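Local structure of MSM0271 protein (Mycobacterium smegmatis, 5SUH) at residues V81-V92 against A119-T127; L42-L50 against P194-M203. The protein is a double-ringed trimeric shell protein of the RMM bacterial microcompartment and probably takes part in building the shell and in transport across it. All coordinates share one frame; numbering follows the deposited sequence.

Contact 1 of 2, residues V81-V92 against A119-T127; sequences VIDLALRAVPGV and AGEAILAGT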
loop_
_atom_site.group_PDB
_atom_site.type_symbol
_atom_site.label_atom_id
_atom_site.label_comp_id
_atom_site.label_asym_id
_atom_site.label_seq_id
_atom_site.Cartn_x
_atom_site.Cartn_y
_atom_site.Cartn_z
ATOM N N VAL A 81 4.989 7.012 28.052
ATOM C CA VAL A 81 4.513 5.778 28.680
ATOM C C VAL A 81 5.392 4.548 28.338
ATOM O O VAL A 81 5.723 3.756 29.222
ATOM C CB VAL A 81 3.041 5.479 28.261
ATOM C CG1 VAL A 81 2.603 4.097 28.738
ATOM C CG2 VAL A 81 2.102 6.569 28.779
ATOM N N ILE A 82 5.789 4.389 27.076
ATOM C CA ILE A 82 6.569 3.206 26.715
ATOM C C ILE A 82 7.972 3.289 27.335
ATOM O O ILE A 82 8.450 2.295 27.886
ATOM C CB ILE A 82 6.660 2.987 25.152
ATOM C CG1 ILE A 82 7.369 1.677 24.820
ATOM C CG2 ILE A 82 7.396 4.119 24.426
ATOM C CD1 ILE A 82 7.375 1.374 23.342
ATOM N N ASP A 83 8.584 4.479 27.333
ATOM C CA ASP A 83 9.895 4.657 27.968
ATOM C C ASP A 83 9.831 4.324 29.455
ATOM O O ASP A 83 10.752 3.701 29.988
ATOM C CB ASP A 83 10.409 6.092 27.787
ATOM C CG ASP A 83 11.701 6.375 28.575
ATOM O OD1 ASP A 83 12.767 5.847 28.204
ATOM O OD2 ASP A 83 11.638 7.125 29.584
ATOM N N LEU A 84 8.719 4.687 30.100
ATOM C CA LEU A 84 8.579 4.488 31.530
ATOM C C LEU A 84 8.606 3.004 31.826
ATOM O O LEU A 84 9.221 2.560 32.795
ATOM C CB LEU A 84 7.285 5.123 32.060
ATOM C CG LEU A 84 7.337 6.621 32.383
ATOM C CD1 LEU A 84 5.958 7.199 32.707
ATOM C CD2 LEU A 84 8.298 6.876 33.517
ATOM N N ALA A 85 7.968 2.242 30.950
ATOM C CA ALA A 85 7.860 0.810 31.124
ATOM C C ALA A 85 9.181 0.116 30.791
ATOM O O ALA A 85 9.686 -0.690 31.580
ATOM C CB ALA A 85 6.743 0.262 30.262
ATOM N N LEU A 86 9.750 0.460 29.639
ATOM C CA LEU A 86 10.923 -0.234 29.111
ATOM C C LEU A 86 12.148 0.009 30.001
ATOM O O LEU A 86 13.078 -0.798 30.033
ATOM C CB LEU A 86 11.225 0.233 27.686
ATOM C CG LEU A 86 10.388 -0.360 26.550
ATOM C CD1 LEU A 86 11.129 -0.287 25.236
ATOM C CD2 LEU A 86 9.816 -1.759 26.806
ATOM N N ARG A 87 12.150 1.100 30.754
ATOM C CA ARG A 87 13.328 1.380 31.555
ATOM C C ARG A 87 13.205 0.862 32.990
ATOM O O ARG A 87 14.219 0.612 33.646
ATOM C CB ARG A 87 13.587 2.891 31.573
ATOM C CG ARG A 87 14.986 3.264 31.998
ATOM C CD ARG A 87 15.175 4.757 31.986
ATOM N NE ARG A 87 15.085 5.342 30.655
ATOM C CZ ARG A 87 16.067 5.331 29.758
ATOM N NH1 ARG A 87 15.872 5.913 28.583
ATOM N NH2 ARG A 87 17.222 4.726 30.022
ATOM N N ALA A 88 11.977 0.599 33.433
ATOM C CA ALA A 88 11.729 -0.013 34.737
ATOM C C ALA A 88 11.959 -1.518 34.727
ATOM O O ALA A 88 12.505 -2.078 35.678
ATOM C CB ALA A 88 10.317 0.281 35.182
ATOM N N VAL A 89 11.470 -2.170 33.668
ATOM C CA VAL A 89 11.598 -3.612 33.493
ATOM C C VAL A 89 12.116 -3.958 32.092
ATOM O O VAL A 89 11.329 -4.178 31.176
ATOM C CB VAL A 89 10.251 -4.320 33.728
ATOM C CG1 VAL A 89 10.466 -5.830 33.869
ATOM C CG2 VAL A 89 9.544 -3.740 34.969
ATOM N N PRO A 90 13.442 -4.009 31.919
ATOM C CA PRO A 90 14.075 -4.256 30.611
ATOM C C PRO A 90 13.653 -5.576 29.930
ATOM O O PRO A 90 13.806 -5.699 28.712
ATOM C CB PRO A 90 15.577 -4.242 30.942
ATOM C CG PRO A 90 15.684 -3.424 32.195
ATOM C CD PRO A 90 14.436 -3.734 32.973
ATOM N N GLY A 91 13.164 -6.543 30.704
ATOM C CA GLY A 91 12.704 -7.823 30.186
ATOM C C GLY A 91 11.339 -7.873 29.484
ATOM O O GLY A 91 10.932 -8.933 28.994
ATOM N N VAL A 92 10.598 -6.765 29.444
ATOM C CA VAL A 92 9.335 -6.774 28.703
ATOM C C VAL A 92 9.615 -6.310 27.267
ATOM O O VAL A 92 10.616 -5.645 27.006
ATOM C CB VAL A 92 8.223 -5.880 29.373
ATOM C CG1 VAL A 92 7.952 -6.324 30.825
ATOM C CG2 VAL A 92 8.568 -4.393 29.325
ATOM N N ALA A 119 5.936 -3.232 35.304
ATOM C CA ALA A 119 6.058 -2.210 34.285
ATOM C C ALA A 119 4.801 -1.339 34.284
ATOM O O ALA A 119 4.889 -0.115 34.069
ATOM C CB ALA A 119 6.308 -2.824 32.929
ATOM N N GLY A 120 3.649 -1.964 34.546
ATOM C CA GLY A 120 2.388 -1.245 34.632
ATOM C C GLY A 120 2.400 -0.228 35.760
ATOM O O GLY A 120 1.903 0.902 35.618
ATOM N N GLU A 121 2.984 -0.620 36.884
ATOM C CA GLU A 121 3.084 0.259 38.040
ATOM C C GLU A 121 4.024 1.461 37.772
ATOM O O GLU A 121 3.762 2.577 38.226
ATOM C CB GLU A 121 3.519 -0.556 39.257
ATOM C CG GLU A 121 2.448 -1.539 39.712
ATOM C CD GLU A 121 2.969 -2.622 40.659
ATOM O OE1 GLU A 121 4.204 -2.788 40.788
ATOM O OE2 GLU A 121 2.134 -3.335 41.256
ATOM N N ALA A 122 5.104 1.250 37.030
ATOM C CA ALA A 122 5.998 2.363 36.691
ATOM C C ALA A 122 5.267 3.435 35.886
ATOM O O ALA A 122 5.501 4.634 36.051
ATOM C CB ALA A 122 7.220 1.859 35.905
ATOM N N ILE A 123 4.370 2.984 35.020
ATOM C CA ILE A 123 3.586 3.876 34.170
ATOM C C ILE A 123 2.615 4.716 35.002
ATOM O O ILE A 123 2.500 5.943 34.816
ATOM C CB ILE A 123 2.824 3.068 33.114
ATOM C CG1 ILE A 123 3.807 2.511 32.067
ATOM C CG2 ILE A 123 1.766 3.930 32.476
ATOM C CD1 ILE A 123 3.225 1.413 31.149
ATOM N N LEU A 124 1.938 4.045 35.935
ATOM C CA LEU A 124 0.991 4.704 36.819
ATOM C C LEU A 124 1.670 5.728 37.717
ATOM O O LEU A 124 1.215 6.875 37.820
ATOM C CB LEU A 124 0.257 3.672 37.678
ATOM C CG LEU A 124 -0.736 2.773 36.932
ATOM C CD1 LEU A 124 -1.416 1.853 37.930
ATOM C CD2 LEU A 124 -1.766 3.592 36.133
ATOM N N ALA A 125 2.781 5.324 38.329
ATOM C CA ALA A 125 3.526 6.202 39.242
ATOM C C ALA A 125 4.115 7.409 38.504
ATOM O O ALA A 125 3.988 8.540 38.954
ATOM C CB ALA A 125 4.628 5.427 39.943
ATOM N N GLY A 126 4.724 7.158 37.351
ATOM C CA GLY A 126 5.356 8.202 36.569
ATOM C C GLY A 126 4.404 9.162 35.872
ATOM O O GLY A 126 4.836 10.162 35.308
ATOM N N THR A 127 3.112 8.857 35.864
ATOM C CA THR A 127 2.146 9.775 35.256
ATOM C C THR A 127 1.159 10.303 36.308
ATOM O O THR A 127 0.279 11.110 35.997
ATOM C CB THR A 127 1.376 9.118 34.105
ATOM O OG1 THR A 127 0.749 7.926 34.588
ATOM C CG2 THR A 127 2.311 8.750 32.981
#
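With chi1 of Ile123 at -71°, CG1 lies beside the backbone N, and chi2 of 166° extends CD1 toward Val81, whose own CG1 stands anti to its backbone N; the two side chains cross at about a right angle, CG1 of Val81 lying 3.7 Å from CD1 of Ile123. This is helix-on-helix packing within the first of the two circularly permuted BMC domains, where helices 78-88 and 113-127 lie against strand 104-110 of an antiparallel sheet. The short helical segments approach to 8.0 Å between axes at 131°, and small residues permit such closeness. Ala85 illustrates it: its CB meets CB of Ala119 at 4.1 Å, while CD1 of Ile123 touches the same methyl. Toward the sheet, Ile108 lies against both alanines. At the more open margin, Leu84 acts as a knob in a hole formed by Ala122, Ile123, Gly126 and Thr127. Its CD1 reaches CA of Gly126 and CG2 of Thr127, each at 4.0 Å, and the lack of a side chain on Gly126 leaves this approach clear. Thr127 is itself tied back to its own helix, OG1 donating to O of Ile123 at 2.7 Å. No hydrogen bond joins the two segments. CB of Ala88 rests 3.6 Å from CB of Ala122, and Val89, just after the helix, brings CG2 to 3.9 Å from CB of Ala119.

Contact 2 of 2, residues L42-L50 against P194-M203; sequences LQRQFAAYL and PGLTVVDVQM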
loop_
_atom_site.group_PDB
_atom_site.type_symbol
_atom_site.label_atom_id
_atom_site.label_comp_id
_atom_site.label_asym_id
_atom_site.label_seq_id
_atom_site.Cartn_x
_atom_site.Cartn_y
_atom_site.Cartn_z
ATOM N N LEU A 42 -2.307 -15.405 27.424
ATOM C CA LEU A 42 -2.801 -15.237 26.033
ATOM C C LEU A 42 -3.196 -16.549 25.327
ATOM O O LEU A 42 -2.430 -17.511 25.312
ATOM C CB LEU A 42 -1.761 -14.500 25.169
ATOM C CG LEU A 42 -1.539 -13.027 25.548
ATOM C CD1 LEU A 42 -0.382 -12.456 24.774
ATOM C CD2 LEU A 42 -2.797 -12.196 25.316
ATOM N N GLN A 43 -4.391 -16.579 24.733
ATOM C CA GLN A 43 -4.819 -17.755 23.971
ATOM C C GLN A 43 -4.171 -17.761 22.563
ATOM O O GLN A 43 -3.805 -16.711 22.051
ATOM C CB GLN A 43 -6.358 -17.816 23.897
ATOM C CG GLN A 43 -7.045 -17.755 25.232
ATOM C CD GLN A 43 -6.638 -18.893 26.173
ATOM O OE1 GLN A 43 -6.979 -20.052 25.958
ATOM N NE2 GLN A 43 -5.904 -18.552 27.226
ATOM N N ARG A 44 -4.031 -18.925 21.930
ATOM C CA ARG A 44 -3.138 -18.988 20.759
ATOM C C ARG A 44 -3.632 -18.264 19.493
ATOM O O ARG A 44 -2.816 -17.693 18.770
ATOM C CB ARG A 44 -2.804 -20.444 20.437
ATOM C CG ARG A 44 -3.893 -21.218 19.770
ATOM C CD ARG A 44 -3.392 -22.606 19.433
ATOM N NE ARG A 44 -4.385 -23.365 18.680
ATOM C CZ ARG A 44 -4.237 -24.632 18.310
ATOM N NH1 ARG A 44 -3.128 -25.302 18.623
ATOM N NH2 ARG A 44 -5.201 -25.224 17.620
ATOM N N GLN A 45 -4.940 -18.234 19.236
ATOM C CA GLN A 45 -5.439 -17.493 18.073
ATOM C C GLN A 45 -5.261 -16.012 18.247
ATOM O O GLN A 45 -4.957 -15.278 17.299
ATOM C CB GLN A 45 -6.908 -17.744 17.829
ATOM C CG GLN A 45 -7.215 -18.917 17.027
ATOM C CD GLN A 45 -8.641 -18.884 16.555
ATOM O OE1 GLN A 45 -8.965 -18.224 15.559
ATOM N NE2 GLN A 45 -9.509 -19.602 17.262
ATOM N N PHE A 46 -5.515 -15.554 19.458
ATOM C CA PHE A 46 -5.483 -14.126 19.649
ATOM C C PHE A 46 -4.047 -13.644 19.669
ATOM O O PHE A 46 -3.762 -12.570 19.143
ATOM C CB PHE A 46 -6.256 -13.711 20.908
ATOM C CG PHE A 46 -6.101 -12.271 21.228
ATOM C CD1 PHE A 46 -6.561 -11.308 20.341
ATOM C CD2 PHE A 46 -5.455 -11.872 22.401
ATOM C CE1 PHE A 46 -6.384 -9.958 20.628
ATOM C CE2 PHE A 46 -5.274 -10.532 22.698
ATOM C CZ PHE A 46 -5.739 -9.567 21.824
ATOM N N ALA A 47 -3.147 -14.470 20.206
ATOM C CA ALA A 47 -1.713 -14.156 20.281
ATOM C C ALA A 47 -1.093 -14.004 18.893
ATOM O O ALA A 47 -0.219 -13.165 18.666
ATOM C CB ALA A 47 -0.977 -15.225 21.068
ATOM N N ALA A 48 -1.605 -14.780 17.950
ATOM C CA ALA A 48 -1.058 -14.779 16.611
ATOM C C ALA A 48 -1.654 -13.618 15.843
ATOM O O ALA A 48 -0.990 -12.978 15.037
ATOM C CB ALA A 48 -1.357 -16.097 15.920
ATOM N N TYR A 49 -2.881 -13.278 16.178
ATOM C CA TYR A 49 -3.552 -12.206 15.487
ATOM C C TYR A 49 -2.755 -10.879 15.574
ATOM O O TYR A 49 -2.619 -10.171 14.564
ATOM C CB TYR A 49 -4.969 -12.041 16.042
ATOM C CG TYR A 49 -5.729 -11.048 15.242
ATOM C CD1 TYR A 49 -6.369 -11.440 14.072
ATOM C CD2 TYR A 49 -5.765 -9.709 15.608
ATOM C CE1 TYR A 49 -7.048 -10.532 13.297
ATOM C CE2 TYR A 49 -6.435 -8.788 14.836
ATOM C CZ TYR A 49 -7.076 -9.207 13.681
ATOM O OH TYR A 49 -7.749 -8.304 12.904
ATOM N N LEU A 50 -2.206 -10.567 16.753
ATOM C CA LEU A 50 -1.411 -9.346 16.945
ATOM C C LEU A 50 -0.143 -9.341 16.079
ATOM O O LEU A 50 0.632 -10.302 16.080
ATOM C CB LEU A 50 -1.016 -9.171 18.413
ATOM C CG LEU A 50 -2.020 -8.680 19.468
ATOM C CD1 LEU A 50 -2.762 -9.834 20.021
ATOM C CD2 LEU A 50 -1.307 -8.027 20.619
ATOM N N PRO A 194 -12.864 -22.473 22.734
ATOM C CA PRO A 194 -11.615 -22.624 21.947
ATOM C C PRO A 194 -11.773 -23.075 20.481
ATOM O O PRO A 194 -10.845 -22.919 19.695
ATOM C CB PRO A 194 -10.796 -23.638 22.775
ATOM C CG PRO A 194 -11.787 -24.339 23.604
ATOM C CD PRO A 194 -12.934 -23.404 23.869
ATOM N N GLY A 195 -12.920 -23.631 20.114
ATOM C CA GLY A 195 -13.190 -23.994 18.732
ATOM C C GLY A 195 -13.552 -22.836 17.804
ATOM O O GLY A 195 -13.679 -23.031 16.605
ATOM N N LEU A 196 -13.749 -21.632 18.340
ATOM C CA LEU A 196 -14.180 -20.493 17.513
ATOM C C LEU A 196 -13.073 -20.013 16.582
ATOM O O LEU A 196 -11.915 -20.433 16.680
ATOM C CB LEU A 196 -14.669 -19.310 18.365
ATOM C CG LEU A 196 -13.739 -18.598 19.374
ATOM C CD1 LEU A 196 -12.677 -17.708 18.760
ATOM C CD2 LEU A 196 -14.573 -17.761 20.301
ATOM N N THR A 197 -13.459 -19.126 15.676
ATOM C CA THR A 197 -12.541 -18.560 14.707
ATOM C C THR A 197 -12.469 -17.046 14.891
ATOM O O THR A 197 -13.477 -16.362 14.762
ATOM C CB THR A 197 -12.993 -18.858 13.279
ATOM O OG1 THR A 197 -13.169 -20.274 13.097
ATOM C CG2 THR A 197 -11.982 -18.305 12.304
ATOM N N VAL A 198 -11.297 -16.520 15.214
ATOM C CA VAL A 198 -11.118 -15.076 15.312
ATOM C C VAL A 198 -10.874 -14.486 13.918
ATOM O O VAL A 198 -9.800 -14.664 13.326
ATOM C CB VAL A 198 -9.985 -14.747 16.266
ATOM C CG1 VAL A 198 -9.833 -13.247 16.420
ATOM C CG2 VAL A 198 -10.268 -15.409 17.610
ATOM N N VAL A 199 -11.898 -13.827 13.381
ATOM C CA VAL A 199 -11.872 -13.361 11.998
ATOM C C VAL A 199 -11.170 -12.021 11.878
ATOM O O VAL A 199 -10.412 -11.777 10.945
ATOM C CB VAL A 199 -13.302 -13.269 11.408
ATOM C CG1 VAL A 199 -13.282 -12.704 10.012
ATOM C CG2 VAL A 199 -13.969 -14.638 11.406
ATOM N N ASP A 200 -11.416 -11.161 12.846
ATOM C CA ASP A 200 -10.816 -9.850 12.853
ATOM C C ASP A 200 -10.982 -9.262 14.241
ATOM O O ASP A 200 -11.999 -9.531 14.891
ATOM C CB ASP A 200 -11.475 -8.958 11.796
ATOM C CG ASP A 200 -10.677 -7.693 11.515
ATOM O OD1 ASP A 200 -9.461 -7.689 11.786
ATOM O OD2 ASP A 200 -11.259 -6.709 11.015
ATOM N N VAL A 201 -9.995 -8.478 14.689
ATOM C CA VAL A 201 -10.070 -7.739 15.950
ATOM C C VAL A 201 -9.557 -6.339 15.704
ATOM O O VAL A 201 -8.353 -6.149 15.516
ATOM C CB VAL A 201 -9.220 -8.363 17.098
ATOM C CG1 VAL A 201 -9.545 -7.674 18.420
ATOM C CG2 VAL A 201 -9.489 -9.816 17.235
ATOM N N GLN A 202 -10.438 -5.343 15.721
ATOM C CA GLN A 202 -9.979 -3.967 15.503
ATOM C C GLN A 202 -9.854 -3.264 16.858
ATOM O O GLN A 202 -10.867 -2.946 17.487
ATOM C CB GLN A 202 -10.950 -3.225 14.603
ATOM C CG GLN A 202 -10.325 -2.110 13.772
ATOM C CD GLN A 202 -11.366 -1.273 13.029
ATOM O OE1 GLN A 202 -12.278 -1.803 12.382
ATOM N NE2 GLN A 202 -11.209 0.043 13.094
ATOM N N MET A 203 -8.630 -3.051 17.336
ATOM C CA MET A 203 -8.464 -2.481 18.675
ATOM C C MET A 203 -7.967 -1.019 18.713
ATOM O O MET A 203 -7.663 -0.495 19.780
ATOM C CB MET A 203 -7.571 -3.379 19.518
ATOM C CG MET A 203 -6.155 -3.474 19.081
ATOM S SD MET A 203 -5.328 -4.700 20.081
ATOM C CE MET A 203 -5.977 -6.150 19.356
#
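Gln45 reaches from helix 44-49 to strand 197-202, outermost in its sheet within this chain, a helix-on-strand contact that joins the two circularly permuted BMC domains. Followed outward, its CB lies 4.1 Å from CG2 of Val198; CG then sits beside the backbone N (chi1 -86°), and the chain runs extended to CD, which approaches both O of Leu196 and N of Val198. At the tip the amide divides its work. OE1 accepts a nearly straight bond from N of Val198 (2.9 Å, 174° at the hydrogen), with the donor tilted from the carbonyl plane, while NE2 donates to O of Leu196 at 2.6 Å. That acceptor lies close to the amide plane, although NE2 stands above the plane of the Leu196 carbonyl. Two bonds to the backbone on either side of Thr197 thus fix the amide's rotation. One helical turn on, Tyr49 lays a ring face against Val201, whose CG2 makes a CH-pi contact 4.2 Å from the ring centroid, 17° off the normal. The Tyr49 hydroxyl is modelled as an acceptor for N of Val201, though the position of OH is less certain. Asp200, beside it, has a salt bridge to Arg160, and Val199 and Asp200 form a classic beta bulge opposite Tyr211. Phe46 packs on helix 182-192 as well; at the edge of its ring, CE1 meets CE of Met203 at 4.0 Å.

The two contacts show how a tandem shell protein is held together at two levels. Contact 1 packs helices inside the first BMC domain, whereas contact 2 ties that domain to the second, bringing together segments separated by 143 residues. In sequence, both segments of contact 1 fall between those of contact 2. In space they stay apart: their centres are 26 Å from each other and the nearest atoms about 12 Å, without touching. Each also borders a different subunit. Around 81-92, Arg87 and Val92 hydrogen-bond to Asp147 and Gln151 of a neighbouring subunit; around 42-50, Arg44 and Gln45 pack on Tyr62 of another neighbouring subunit.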